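Local structure of carbonic anhydrase (Porphyridium purpureum, 1DDZ) at residues L13-F17 against M442-A447; K236-T240 against A254-T260; Q452-D456 against V481-D486. The protein probably catalyses the reversible hydration of carbon dioxide to hydrogencarbonate and a proton as a zinc-dependent beta-class carbonic anhydrase. The contacts are given in a common frame with arbitrary orientation. Numbering follows the deposited sequence.

Overall arrangement
The chain carries two carbonic anhydrase repeats, each with a five-stranded mixed sheet and its own zinc site. Contacts 1 and 3 have centres 9 Å apart, and both involve the region around strand 476-481, outermost of the second sheet within this chain. Helices 426-447 and 449-456 pack with the C-terminal tail beside the N-terminal helix 12-25, more than 400 residues earlier. Contact 3 opens after contact 1 has closed; contact 2 falls within the 424 residues between the segments of contact 1. It stands apart, its centre 54 and 57 Å from those of contacts 1 and 3, between strand 222-227 and helix 266-279. All three touch the second subunit and lie away from the zinc sites.

Contact 1: residues L13-F17 against M442-A447; sequences LEKKF and MHNVCA
A phenylalanine and a histidine lie almost flat on each other between two nearly antiparallel helices: the rings of Phe17 and His443 form an offset stack, centroids 4.4 Å apart and planes at 10°. The helical segments 13-17 and 442-447 approach to 10.9 Å between axes at 161°, with Phe17 CA facing His443 CA at 7.0 Å and Leu13 CA facing Ala447 CA at 7.6 Å. Phe17 (chi1 m) reaches across, and His443 (chi1 t) lays its CB over the phenyl face, 3.9 Å from the centroid. At the phenyl edge sit Met442 CB, 3.8 Å from Phe17 CE1, and Cys446 SG, 4.0 Å from Phe17 CE2. One turn earlier, Leu13 CD2 meets Cys446 CB at 3.7 Å and Leu13 CD1 meets Ala447 CB at 3.9 Å. Val481 of strand 476-481 also packs on Phe17 and Cys446. No hydrogen bond joins the two segments, so these two helices are joined here by aromatic, sulfur-aromatic and apolar packing.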
ATOM      1  N   LEU A  13      -4.552 -23.074  13.652  1.00 17.09           N
ATOM      2  CA  LEU A  13      -3.414 -22.162  13.570  1.00 16.92           C
ATOM      3  C   LEU A  13      -3.291 -21.426  14.900  1.00 14.53           C
ATOM      4  O   LEU A  13      -2.210 -21.339  15.470  1.00 15.39           O
ATOM      5  CB  LEU A  13      -3.600 -21.135  12.462  1.00 14.89           C
ATOM      6  CG  LEU A  13      -2.417 -20.838  11.540  1.00 13.63           C
ATOM      7  CD1 LEU A  13      -2.548 -19.416  11.056  1.00 13.43           C
ATOM      8  CD2 LEU A  13      -1.102 -21.044  12.216  1.00  7.29           C
ATOM      9  N   GLU A  14      -4.408 -20.884  15.373  1.00 16.75           N
ATOM     10  CA  GLU A  14      -4.461 -20.155  16.643  1.00 16.88           C
ATOM     11  C   GLU A  14      -3.939 -20.996  17.810  1.00 18.66           C
ATOM     12  O   GLU A  14      -3.125 -20.528  18.605  1.00 16.71           O
ATOM     13  CB  GLU A  14      -5.896 -19.669  16.917  1.00 21.25           C
ATOM     14  CG  GLU A  14      -6.158 -18.216  16.465  1.00 31.33           C
ATOM     15  CD  GLU A  14      -7.571 -17.946  15.918  1.00 35.44           C
ATOM     16  OE1 GLU A  14      -7.727 -16.911  15.222  1.00 38.16           O
ATOM     17  OE2 GLU A  14      -8.511 -18.739  16.176  1.00 31.77           O
ATOM     18  N   LYS A  15      -4.365 -22.253  17.881  1.00 16.13           N
ATOM     19  CA  LYS A  15      -3.928 -23.141  18.952  1.00 16.91           C
ATOM     20  C   LYS A  15      -2.435 -23.339  18.840  1.00 17.68           C
ATOM     21  O   LYS A  15      -1.699 -23.214  19.821  1.00 18.78           O
ATOM     22  CB  LYS A  15      -4.624 -24.491  18.842  1.00 20.05           C
ATOM     23  CG  LYS A  15      -6.116 -24.432  19.097  1.00 22.92           C
ATOM     24  CD  LYS A  15      -6.688 -25.815  18.958  1.00 27.32           C
ATOM     25  CE  LYS A  15      -8.195 -25.824  19.137  1.00 32.13           C
ATOM     26  NZ  LYS A  15      -8.703 -27.189  18.795  1.00 37.67           N
ATOM     27  N   LYS A  16      -1.985 -23.642  17.629  1.00 15.85           N
ATOM     28  CA  LYS A  16      -0.578 -23.828  17.365  1.00 13.39           C
ATOM     29  C   LYS A  16       0.255 -22.647  17.870  1.00 14.12           C
ATOM     30  O   LYS A  16       1.279 -22.837  18.529  1.00 15.45           O
ATOM     31  CB  LYS A  16      -0.347 -24.010  15.873  1.00 15.24           C
ATOM     32  CG  LYS A  16       1.112 -24.153  15.499  1.00 12.22           C
ATOM     33  CD  LYS A  16       1.684 -25.374  16.186  1.00 18.49           C
ATOM     34  CE  LYS A  16       3.167 -25.541  15.919  1.00 18.55           C
ATOM     35  NZ  LYS A  16       3.646 -26.915  16.269  1.00 18.80           N
ATOM     36  N   PHE A  17      -0.175 -21.423  17.604  1.00 12.65           N
ATOM     37  CA  PHE A  17       0.632 -20.315  18.068  1.00 17.02           C
ATOM     38  C   PHE A  17       0.631 -20.085  19.567  1.00 21.44           C
ATOM     39  O   PHE A  17       1.666 -19.732  20.114  1.00 25.33           O
ATOM     40  CB  PHE A  17       0.433 -19.050  17.234  1.00 12.87           C
ATOM     41  CG  PHE A  17       1.289 -19.028  15.989  1.00 12.27           C
ATOM     42  CD1 PHE A  17       2.528 -18.402  15.996  1.00 13.27           C
ATOM     43  CD2 PHE A  17       0.913 -19.736  14.860  1.00  7.00           C
ATOM     44  CE1 PHE A  17       3.382 -18.489  14.903  1.00 13.15           C
ATOM     45  CE2 PHE A  17       1.758 -19.827  13.763  1.00  9.09           C
ATOM     46  CZ  PHE A  17       2.990 -19.209  13.786  1.00 10.03           C
ATOM     47  N   MET A 442       5.334 -14.611  11.958  1.00 13.42           N
ATOM     48  CA  MET A 442       5.214 -15.977  11.450  1.00 11.64           C
ATOM     49  C   MET A 442       3.731 -16.316  11.380  1.00 13.62           C
ATOM     50  O   MET A 442       3.259 -16.942  10.430  1.00 12.63           O
ATOM     51  CB  MET A 442       5.799 -16.966  12.425  1.00 11.93           C
ATOM     52  CG  MET A 442       7.277 -17.115  12.446  1.00 17.08           C
ATOM     53  SD  MET A 442       7.610 -18.150  13.908  1.00 12.01           S
ATOM     54  CE  MET A 442       7.014 -19.674  13.383  1.00  7.00           C
ATOM     55  N   HIS A 443       3.012 -15.964  12.443  1.00 13.98           N
ATOM     56  CA  HIS A 443       1.588 -16.215  12.516  1.00 14.68           C
ATOM     57  C   HIS A 443       0.943 -15.617  11.276  1.00 12.08           C
ATOM     58  O   HIS A 443       0.249 -16.329  10.559  1.00 12.86           O
ATOM     59  CB  HIS A 443       0.991 -15.599  13.782  1.00 12.29           C
ATOM     60  CG  HIS A 443      -0.363 -16.141  14.142  1.00 17.16           C
ATOM     61  ND1 HIS A 443      -0.890 -16.056  15.415  1.00 19.51           N
ATOM     62  CD2 HIS A 443      -1.306 -16.757  13.391  1.00 17.84           C
ATOM     63  CE1 HIS A 443      -2.097 -16.586  15.433  1.00 19.61           C
ATOM     64  NE2 HIS A 443      -2.376 -17.018  14.217  1.00 19.27           N
ATOM     65  N   ASN A 444       1.243 -14.348  11.004  1.00  9.28           N
ATOM     66  CA  ASN A 444       0.722 -13.633   9.841  1.00 10.40           C
ATOM     67  C   ASN A 444       1.019 -14.344   8.519  1.00  8.40           C
ATOM     68  O   ASN A 444       0.131 -14.472   7.691  1.00 12.72           O
ATOM     69  CB  ASN A 444       1.262 -12.204   9.786  1.00  7.90           C
ATOM     70  CG  ASN A 444       0.718 -11.328  10.880  1.00 11.63           C
ATOM     71  OD1 ASN A 444      -0.104 -11.761  11.677  1.00 16.38           O
ATOM     72  ND2 ASN A 444       1.156 -10.068  10.913  1.00 12.66           N
ATOM     73  N   VAL A 445       2.232 -14.850   8.300  1.00 11.11           N
ATOM     74  CA  VAL A 445       2.456 -15.534   7.024  1.00 13.81           C
ATOM     75  C   VAL A 445       1.670 -16.833   6.960  1.00 14.53           C
ATOM     76  O   VAL A 445       1.194 -17.203   5.902  1.00 17.98           O
ATOM     77  CB  VAL A 445       3.980 -15.692   6.582  1.00 11.27           C
ATOM     78  CG1 VAL A 445       4.910 -14.936   7.472  1.00 12.58           C
ATOM     79  CG2 VAL A 445       4.399 -17.116   6.395  1.00  7.60           C
ATOM     80  N   CYS A 446       1.487 -17.488   8.101  1.00 13.95           N
ATOM     81  CA  CYS A 446       0.734 -18.740   8.164  1.00 12.55           C
ATOM     82  C   CYS A 446      -0.741 -18.500   7.859  1.00 15.93           C
ATOM     83  O   CYS A 446      -1.418 -19.345   7.253  1.00 11.27           O
ATOM     84  CB  CYS A 446       0.860 -19.369   9.553  1.00 11.29           C
ATOM     85  SG  CYS A 446       2.490 -20.088   9.887  1.00 17.59           S
ATOM     86  N   ALA A 447      -1.228 -17.339   8.283  1.00 13.88           N
ATOM     87  CA  ALA A 447      -2.605 -16.955   8.081  1.00 12.20           C
ATOM     88  C   ALA A 447      -2.912 -16.362   6.686  1.00 12.46           C
ATOM     89  O   ALA A 447      -4.073 -16.167   6.367  1.00 15.16           O
ATOM     90  CB  ALA A 447      -3.039 -15.999   9.197  1.00  7.32           C
TER

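Contact 2: residues K236-T240 against A254-T260; sequences KFYRT and APLVQVT
Two irregular segments, 236-240 and 254-260, run side by side in opposite directions, with CA atoms 4.9 Å apart at Phe237 and Val259 and 4.8 Å at Tyr238 and Gln258. Residues 236-238 are turned and 254-257 extended. Two backbone hydrogen bonds join them: Val259 N donates to Phe237 O at 2.8 Å, and Val257 N to Tyr238 O at 2.9 Å. Between these acceptors, Val257 O takes a CA-H...O contact from Tyr238 CA at 3.0 Å and a weak hydrogen bond from Val259 N at 2.8 Å, the latter closing an inverse gamma turn centred on Gln258 (phi/psi -71/85). One water accepts from Thr240 N at 3.0 Å and donates to Pro255 O at 2.9 Å; another donates to Thr260 O at 2.5 Å and, weakly, to Tyr238 OH at 3.4 Å. Tyr238 CB lies 3.6 Å from Leu256 CD2. Arg239 bends back with chi2 p, placing NH2 2.9 Å from Ala254 O. The polar ends find their main partners on the second subunit: Arg239 forms a salt bridge with Asp142, Tyr238 OH hydrogen-bonds Glu175, and Gln258 NE2 hydrogen-bonds Cys169 O, all of that chain. This antiparallel pairing of irregular loop backbone lies in the long connection from strand 222-227 to helix 266-279, packed against Leu140 and Leu176 in helices 134-141 and 172-193 of the second subunit.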
ATOM      1  N   LYS A 236       5.095  26.423  -8.728  1.00 19.62           N
ATOM      2  CA  LYS A 236       5.564  27.719  -9.209  1.00 21.99           C
ATOM      3  C   LYS A 236       4.957  28.066 -10.571  1.00 24.19           C
ATOM      4  O   LYS A 236       4.947  29.228 -10.974  1.00 28.74           O
ATOM      5  CB  LYS A 236       7.087  27.716  -9.328  1.00 21.25           C
ATOM      6  CG  LYS A 236       7.633  26.599 -10.206  1.00 20.57           C
ATOM      7  CD  LYS A 236       9.155  26.670 -10.313  1.00 17.63           C
ATOM      8  CE  LYS A 236       9.713  25.560 -11.166  1.00 20.46           C
ATOM      9  NZ  LYS A 236      11.192  25.638 -11.270  1.00 21.77           N
ATOM     10  N   PHE A 237       4.508  27.048 -11.302  1.00 23.75           N
ATOM     11  CA  PHE A 237       3.883  27.257 -12.601  1.00 21.45           C
ATOM     12  C   PHE A 237       2.390  27.479 -12.447  1.00 22.40           C
ATOM     13  O   PHE A 237       1.740  27.874 -13.408  1.00 23.63           O
ATOM     14  CB  PHE A 237       4.060  26.034 -13.502  1.00 19.67           C
ATOM     15  CG  PHE A 237       5.486  25.626 -13.715  1.00 19.42           C
ATOM     16  CD1 PHE A 237       5.923  24.363 -13.339  1.00 18.05           C
ATOM     17  CD2 PHE A 237       6.389  26.488 -14.308  1.00 19.82           C
ATOM     18  CE1 PHE A 237       7.235  23.959 -13.556  1.00 16.55           C
ATOM     19  CE2 PHE A 237       7.716  26.092 -14.532  1.00 22.76           C
ATOM     20  CZ  PHE A 237       8.134  24.818 -14.148  1.00 17.65           C
ATOM     21  N   TYR A 238       1.842  27.233 -11.256  1.00 22.88           N
ATOM     22  CA  TYR A 238       0.398  27.362 -11.052  1.00 22.85           C
ATOM     23  C   TYR A 238      -0.067  28.235  -9.930  1.00 25.24           C
ATOM     24  O   TYR A 238      -1.259  28.462  -9.794  1.00 24.96           O
ATOM     25  CB  TYR A 238      -0.221  25.992 -10.833  1.00 18.86           C
ATOM     26  CG  TYR A 238       0.015  25.085 -11.994  1.00 21.60           C
ATOM     27  CD1 TYR A 238       1.082  24.172 -11.991  1.00 20.05           C
ATOM     28  CD2 TYR A 238      -0.784  25.176 -13.134  1.00 18.90           C
ATOM     29  CE1 TYR A 238       1.353  23.373 -13.119  1.00 18.60           C
ATOM     30  CE2 TYR A 238      -0.527  24.391 -14.247  1.00 16.61           C
ATOM     31  CZ  TYR A 238       0.535  23.497 -14.243  1.00 17.21           C
ATOM     32  OH  TYR A 238       0.693  22.791 -15.411  1.00 21.76           O
ATOM     33  N   ARG A 239       0.840  28.677  -9.084  1.00 29.29           N
ATOM     34  CA  ARG A 239       0.420  29.494  -7.971  1.00 35.72           C
ATOM     35  C   ARG A 239       1.147  30.821  -7.999  1.00 40.25           C
ATOM     36  O   ARG A 239       2.359  30.877  -8.238  1.00 40.27           O
ATOM     37  CB  ARG A 239       0.694  28.754  -6.648  1.00 35.99           C
ATOM     38  CG  ARG A 239      -0.518  28.624  -5.704  1.00 37.75           C
ATOM     39  CD  ARG A 239      -1.593  27.710  -6.269  1.00 35.95           C
ATOM     40  NE  ARG A 239      -2.801  27.688  -5.452  1.00 39.33           N
ATOM     41  CZ  ARG A 239      -3.345  26.577  -4.961  1.00 45.51           C
ATOM     42  NH1 ARG A 239      -2.786  25.401  -5.196  1.00 46.94           N
ATOM     43  NH2 ARG A 239      -4.460  26.630  -4.241  1.00 51.47           N
ATOM     44  N   THR A 240       0.391  31.900  -7.842  1.00 45.54           N
ATOM     45  CA  THR A 240       0.987  33.220  -7.786  1.00 50.95           C
ATOM     46  C   THR A 240       1.676  33.270  -6.414  1.00 53.43           C
ATOM     47  O   THR A 240       1.224  32.618  -5.470  1.00 55.94           O
ATOM     48  CB  THR A 240      -0.090  34.305  -7.867  1.00 51.50           C
ATOM     49  OG1 THR A 240      -0.997  34.000  -8.936  1.00 54.36           O
ATOM     50  CG2 THR A 240       0.563  35.641  -8.155  1.00 53.56           C
ATOM     51  N   ALA A 254      -7.758  28.505  -2.886  1.00 51.11           N
ATOM     52  CA  ALA A 254      -6.970  29.503  -3.610  1.00 50.45           C
ATOM     53  C   ALA A 254      -6.938  29.067  -5.082  1.00 51.20           C
ATOM     54  O   ALA A 254      -6.747  27.894  -5.389  1.00 50.49           O
ATOM     55  CB  ALA A 254      -5.561  29.590  -3.044  1.00 50.12           C
ATOM     56  N   PRO A 255      -7.083  30.020  -6.009  1.00 50.28           N
ATOM     57  CA  PRO A 255      -7.084  29.725  -7.446  1.00 48.03           C
ATOM     58  C   PRO A 255      -5.809  29.144  -8.064  1.00 48.01           C
ATOM     59  O   PRO A 255      -4.697  29.347  -7.563  1.00 46.00           O
ATOM     60  CB  PRO A 255      -7.399  31.089  -8.052  1.00 48.29           C
ATOM     61  CG  PRO A 255      -6.665  32.025  -7.123  1.00 48.18           C
ATOM     62  CD  PRO A 255      -7.066  31.477  -5.770  1.00 49.47           C
ATOM     63  N   LEU A 256      -5.991  28.393  -9.149  1.00 47.00           N
ATOM     64  CA  LEU A 256      -4.870  27.843  -9.894  1.00 46.68           C
ATOM     65  C   LEU A 256      -4.701  28.756 -11.100  1.00 46.98           C
ATOM     66  O   LEU A 256      -5.598  28.869 -11.941  1.00 45.50           O
ATOM     67  CB  LEU A 256      -5.117  26.407 -10.356  1.00 44.42           C
ATOM     68  CG  LEU A 256      -4.662  25.306  -9.400  1.00 43.13           C
ATOM     69  CD1 LEU A 256      -4.688  23.991 -10.138  1.00 43.19           C
ATOM     70  CD2 LEU A 256      -3.261  25.580  -8.899  1.00 35.84           C
ATOM     71  N   VAL A 257      -3.576  29.456 -11.133  1.00 46.17           N
ATOM     72  CA  VAL A 257      -3.243  30.389 -12.199  1.00 47.52           C
ATOM     73  C   VAL A 257      -2.111  29.807 -13.044  1.00 47.02           C
ATOM     74  O   VAL A 257      -1.004  29.593 -12.547  1.00 47.89           O
ATOM     75  CB  VAL A 257      -2.795  31.751 -11.599  1.00 48.59           C
ATOM     76  CG1 VAL A 257      -2.371  32.708 -12.687  1.00 47.93           C
ATOM     77  CG2 VAL A 257      -3.916  32.356 -10.777  1.00 48.48           C
ATOM     78  N   GLN A 258      -2.385  29.560 -14.321  1.00 45.99           N
ATOM     79  CA  GLN A 258      -1.391  29.003 -15.242  1.00 46.26           C
ATOM     80  C   GLN A 258      -0.302  30.055 -15.547  1.00 49.44           C
ATOM     81  O   GLN A 258      -0.386  30.797 -16.540  1.00 49.17           O
ATOM     82  CB  GLN A 258      -2.094  28.549 -16.528  1.00 45.75           C
ATOM     83  CG  GLN A 258      -1.268  27.709 -17.488  1.00 47.77           C
ATOM     84  CD  GLN A 258      -2.024  27.396 -18.773  1.00 49.34           C
ATOM     85  OE1 GLN A 258      -2.694  28.262 -19.334  1.00 49.28           O
ATOM     86  NE2 GLN A 258      -1.915  26.159 -19.248  1.00 50.92           N
ATOM     87  N   VAL A 259       0.698  30.131 -14.668  1.00 51.15           N
ATOM     88  CA  VAL A 259       1.811  31.081 -14.798  1.00 52.56           C
ATOM     89  C   VAL A 259       2.569  30.859 -16.105  1.00 53.75           C
ATOM     90  O   VAL A 259       3.003  31.809 -16.752  1.00 54.12           O
ATOM     91  CB  VAL A 259       2.789  30.972 -13.593  1.00 50.20           C
ATOM     92  CG1 VAL A 259       4.020  31.821 -13.817  1.00 50.52           C
ATOM     93  CG2 VAL A 259       2.101  31.410 -12.316  1.00 51.90           C
ATOM     94  N   THR A 260       2.752  29.596 -16.465  1.00 54.14           N
ATOM     95  CA  THR A 260       3.427  29.226 -17.703  1.00 54.55           C
ATOM     96  C   THR A 260       2.778  27.946 -18.198  1.00 52.72           C
ATOM     97  O   THR A 260       2.263  27.165 -17.406  1.00 50.03           O
ATOM     98  CB  THR A 260       4.985  29.112 -17.552  1.00 57.19           C
ATOM     99  OG1 THR A 260       5.499  28.063 -18.394  1.00 59.69           O
ATOM    100  CG2 THR A 260       5.398  28.881 -16.111  1.00 58.26           C
TER
HETATM  101  O   HOH W   1       3.072  24.897 -16.605  1.00 36.46           O
HETATM  102  O   HOH W   2      -2.566  31.321  -7.842  1.00 39.74           O

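Contact 3: residues Q452-D456 against V481-D486; sequences QDAWD and VAKAND
Trp455 lays the face of its indole over the backbone of Lys483 and Ala484: Lys483 CA stands 3.7 Å from the centroid of the six-membered ring, 11° off its normal, in a CH-pi contact. The tryptophan extends from helical segment 452-456 with chi1 m and its CA-to-CB bond toward 481-486, the non-helical run that leaves strand 476-481, with Lys483 and Ala484 extended (phi/psi 179/135 and -164/116). Across the contact, Trp455 CA lies 6.3 Å from Lys483 CA and Gln452 CA 7.0 Å from Asn485 CA. At the far end of the indole, Trp455 CH2 meets Val481 CG1 at 3.7 Å. Lys483, with its side chain fully extended (all chi t), runs beside Trp455, its CE 3.3 Å from Trp455 O. Although Trp455 NE1 is 3.2 Å from Ala482 O, the angle is poor; the indole NH bonds instead to Leu461 O.

One helical turn earlier, Gln452 folds with chi1 and chi2 both m and uses both ends of its amide on the tail's backbone. Gln452 NE2 donates to Ala484 O at 3.0 Å, nearly linear at 175°, and Gln452 OE1 accepts from Asp486 N at 3.1 Å. The same NE2 also donates to Cys446 O in helix 426-447. Asp486 hydrogen-bonds Ser11 and forms a salt bridge with Arg407 of the second subunit, whose Arg398 pairs with Asp453 and Asp456. Helix 449-456 thus holds the run following strand 476-481, the last strand of the chain, in two ways, by indole packing against its backbone and by side-chain-to-backbone amide hydrogen bonds.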
ATOM      1  N   GLN A 452      -2.137 -20.757   3.259  1.00 12.21           N
ATOM      2  CA  GLN A 452      -3.275 -21.643   3.512  1.00 14.85           C
ATOM      3  C   GLN A 452      -3.632 -22.438   2.251  1.00 16.73           C
ATOM      4  O   GLN A 452      -3.841 -23.652   2.310  1.00 17.25           O
ATOM      5  CB  GLN A 452      -4.474 -20.850   4.023  1.00 14.28           C
ATOM      6  CG  GLN A 452      -4.323 -20.359   5.447  1.00 18.54           C
ATOM      7  CD  GLN A 452      -4.259 -21.501   6.453  1.00 22.62           C
ATOM      8  OE1 GLN A 452      -5.129 -22.366   6.485  1.00 22.06           O
ATOM      9  NE2 GLN A 452      -3.228 -21.500   7.286  1.00 21.05           N
ATOM     10  N   ASP A 453      -3.638 -21.771   1.098  1.00 18.44           N
ATOM     11  CA  ASP A 453      -3.919 -22.452  -0.170  1.00 18.20           C
ATOM     12  C   ASP A 453      -2.869 -23.514  -0.449  1.00 18.31           C
ATOM     13  O   ASP A 453      -3.190 -24.650  -0.801  1.00 23.06           O
ATOM     14  CB  ASP A 453      -3.922 -21.465  -1.338  1.00 18.20           C
ATOM     15  CG  ASP A 453      -5.188 -20.638  -1.407  1.00 20.47           C
ATOM     16  OD1 ASP A 453      -6.147 -20.932  -0.665  1.00 22.25           O
ATOM     17  OD2 ASP A 453      -5.227 -19.676  -2.206  1.00 27.88           O
ATOM     18  N   ALA A 454      -1.605 -23.152  -0.276  1.00 15.90           N
ATOM     19  CA  ALA A 454      -0.533 -24.097  -0.526  1.00 15.40           C
ATOM     20  C   ALA A 454      -0.666 -25.305   0.375  1.00 20.06           C
ATOM     21  O   ALA A 454      -0.529 -26.441  -0.084  1.00 21.71           O
ATOM     22  CB  ALA A 454       0.815 -23.442  -0.322  1.00 14.30           C
ATOM     23  N   TRP A 455      -0.943 -25.064   1.658  1.00 22.50           N
ATOM     24  CA  TRP A 455      -1.076 -26.152   2.625  1.00 22.72           C
ATOM     25  C   TRP A 455      -2.197 -27.097   2.286  1.00 26.72           C
ATOM     26  O   TRP A 455      -1.966 -28.301   2.130  1.00 26.07           O
ATOM     27  CB  TRP A 455      -1.263 -25.635   4.052  1.00 19.37           C
ATOM     28  CG  TRP A 455       0.023 -25.299   4.704  1.00 16.66           C
ATOM     29  CD1 TRP A 455       1.273 -25.719   4.329  1.00 15.79           C
ATOM     30  CD2 TRP A 455       0.207 -24.486   5.858  1.00 11.95           C
ATOM     31  NE1 TRP A 455       2.215 -25.222   5.178  1.00  8.15           N
ATOM     32  CE2 TRP A 455       1.594 -24.463   6.135  1.00 12.91           C
ATOM     33  CE3 TRP A 455      -0.667 -23.783   6.698  1.00 10.70           C
ATOM     34  CZ2 TRP A 455       2.131 -23.766   7.216  1.00 11.31           C
ATOM     35  CZ3 TRP A 455      -0.134 -23.090   7.773  1.00 12.32           C
ATOM     36  CH2 TRP A 455       1.257 -23.090   8.024  1.00  8.18           C
ATOM     37  N   ASP A 456      -3.416 -26.582   2.156  1.00 31.59           N
ATOM     38  CA  ASP A 456      -4.490 -27.502   1.845  1.00 36.88           C
ATOM     39  C   ASP A 456      -4.467 -28.011   0.392  1.00 36.79           C
ATOM     40  O   ASP A 456      -5.350 -28.752  -0.037  1.00 39.66           O
ATOM     41  CB  ASP A 456      -5.856 -27.013   2.353  1.00 36.84           C
ATOM     42  CG  ASP A 456      -6.232 -25.676   1.829  1.00 38.22           C
ATOM     43  OD1 ASP A 456      -6.828 -24.892   2.593  1.00 40.02           O
ATOM     44  OD2 ASP A 456      -5.959 -25.417   0.644  1.00 44.46           O
ATOM     45  N   VAL A 481       6.214 -24.096  11.881  1.00 20.56           N
ATOM     46  CA  VAL A 481       4.861 -24.607  11.656  1.00 15.25           C
ATOM     47  C   VAL A 481       4.885 -25.284  10.305  1.00 20.18           C
ATOM     48  O   VAL A 481       5.249 -24.672   9.293  1.00 22.26           O
ATOM     49  CB  VAL A 481       3.803 -23.490  11.583  1.00 14.01           C
ATOM     50  CG1 VAL A 481       2.422 -24.100  11.386  1.00 17.62           C
ATOM     51  CG2 VAL A 481       3.808 -22.635  12.806  1.00 12.46           C
ATOM     52  N   ALA A 482       4.529 -26.558  10.279  1.00 24.82           N
ATOM     53  CA  ALA A 482       4.507 -27.315   9.033  1.00 24.32           C
ATOM     54  C   ALA A 482       3.142 -27.301   8.372  1.00 24.76           C
ATOM     55  O   ALA A 482       3.032 -27.557   7.189  1.00 29.41           O
ATOM     56  CB  ALA A 482       4.943 -28.743   9.276  1.00 27.45           C
ATOM     57  N   LYS A 483       2.094 -27.105   9.153  1.00 23.98           N
ATOM     58  CA  LYS A 483       0.752 -27.053   8.596  1.00 25.37           C
ATOM     59  C   LYS A 483      -0.222 -26.846   9.734  1.00 24.96           C
ATOM     60  O   LYS A 483      -0.125 -27.504  10.757  1.00 25.93           O
ATOM     61  CB  LYS A 483       0.411 -28.351   7.871  1.00 30.43           C
ATOM     62  CG  LYS A 483      -0.789 -28.246   6.950  1.00 37.89           C
ATOM     63  CD  LYS A 483      -1.119 -29.600   6.342  1.00 42.95           C
ATOM     64  CE  LYS A 483      -2.140 -29.467   5.225  1.00 48.26           C
ATOM     65  NZ  LYS A 483      -2.616 -30.798   4.736  1.00 52.42           N
ATOM     66  N   ALA A 484      -1.162 -25.936   9.534  1.00 21.40           N
ATOM     67  CA  ALA A 484      -2.156 -25.618  10.536  1.00 19.82           C
ATOM     68  C   ALA A 484      -3.298 -24.859   9.856  1.00 18.77           C
ATOM     69  O   ALA A 484      -3.123 -23.757   9.325  1.00 18.27           O
ATOM     70  CB  ALA A 484      -1.528 -24.779  11.650  1.00 16.26           C
ATOM     71  N   ASN A 485      -4.466 -25.473   9.854  1.00 20.61           N
ATOM     72  CA  ASN A 485      -5.634 -24.870   9.248  1.00 22.46           C
ATOM     73  C   ASN A 485      -6.041 -23.650  10.035  1.00 20.39           C
ATOM     74  O   ASN A 485      -6.040 -23.670  11.263  1.00 22.31           O
ATOM     75  CB  ASN A 485      -6.789 -25.861   9.233  1.00 28.13           C
ATOM     76  CG  ASN A 485      -7.993 -25.308   8.545  1.00 31.70           C
ATOM     77  OD1 ASN A 485      -8.948 -24.884   9.191  1.00 34.61           O
ATOM     78  ND2 ASN A 485      -7.936 -25.242   7.218  1.00 33.11           N
ATOM     79  N   ASP A 486      -6.349 -22.571   9.339  1.00 19.98           N
ATOM     80  CA  ASP A 486      -6.751 -21.378  10.028  1.00 23.41           C
ATOM     81  C   ASP A 486      -8.240 -21.088   9.897  1.00 27.74           C
ATOM     82  O   ASP A 486      -8.665 -19.959  10.086  1.00 29.14           O
ATOM     83  CB  ASP A 486      -5.929 -20.186   9.559  1.00 24.37           C
ATOM     84  CG  ASP A 486      -6.137 -18.961  10.435  1.00 27.04           C
ATOM     85  OD1 ASP A 486      -6.346 -19.113  11.663  1.00 27.80           O
ATOM     86  OD2 ASP A 486      -6.107 -17.839   9.894  1.00 29.07           O
TER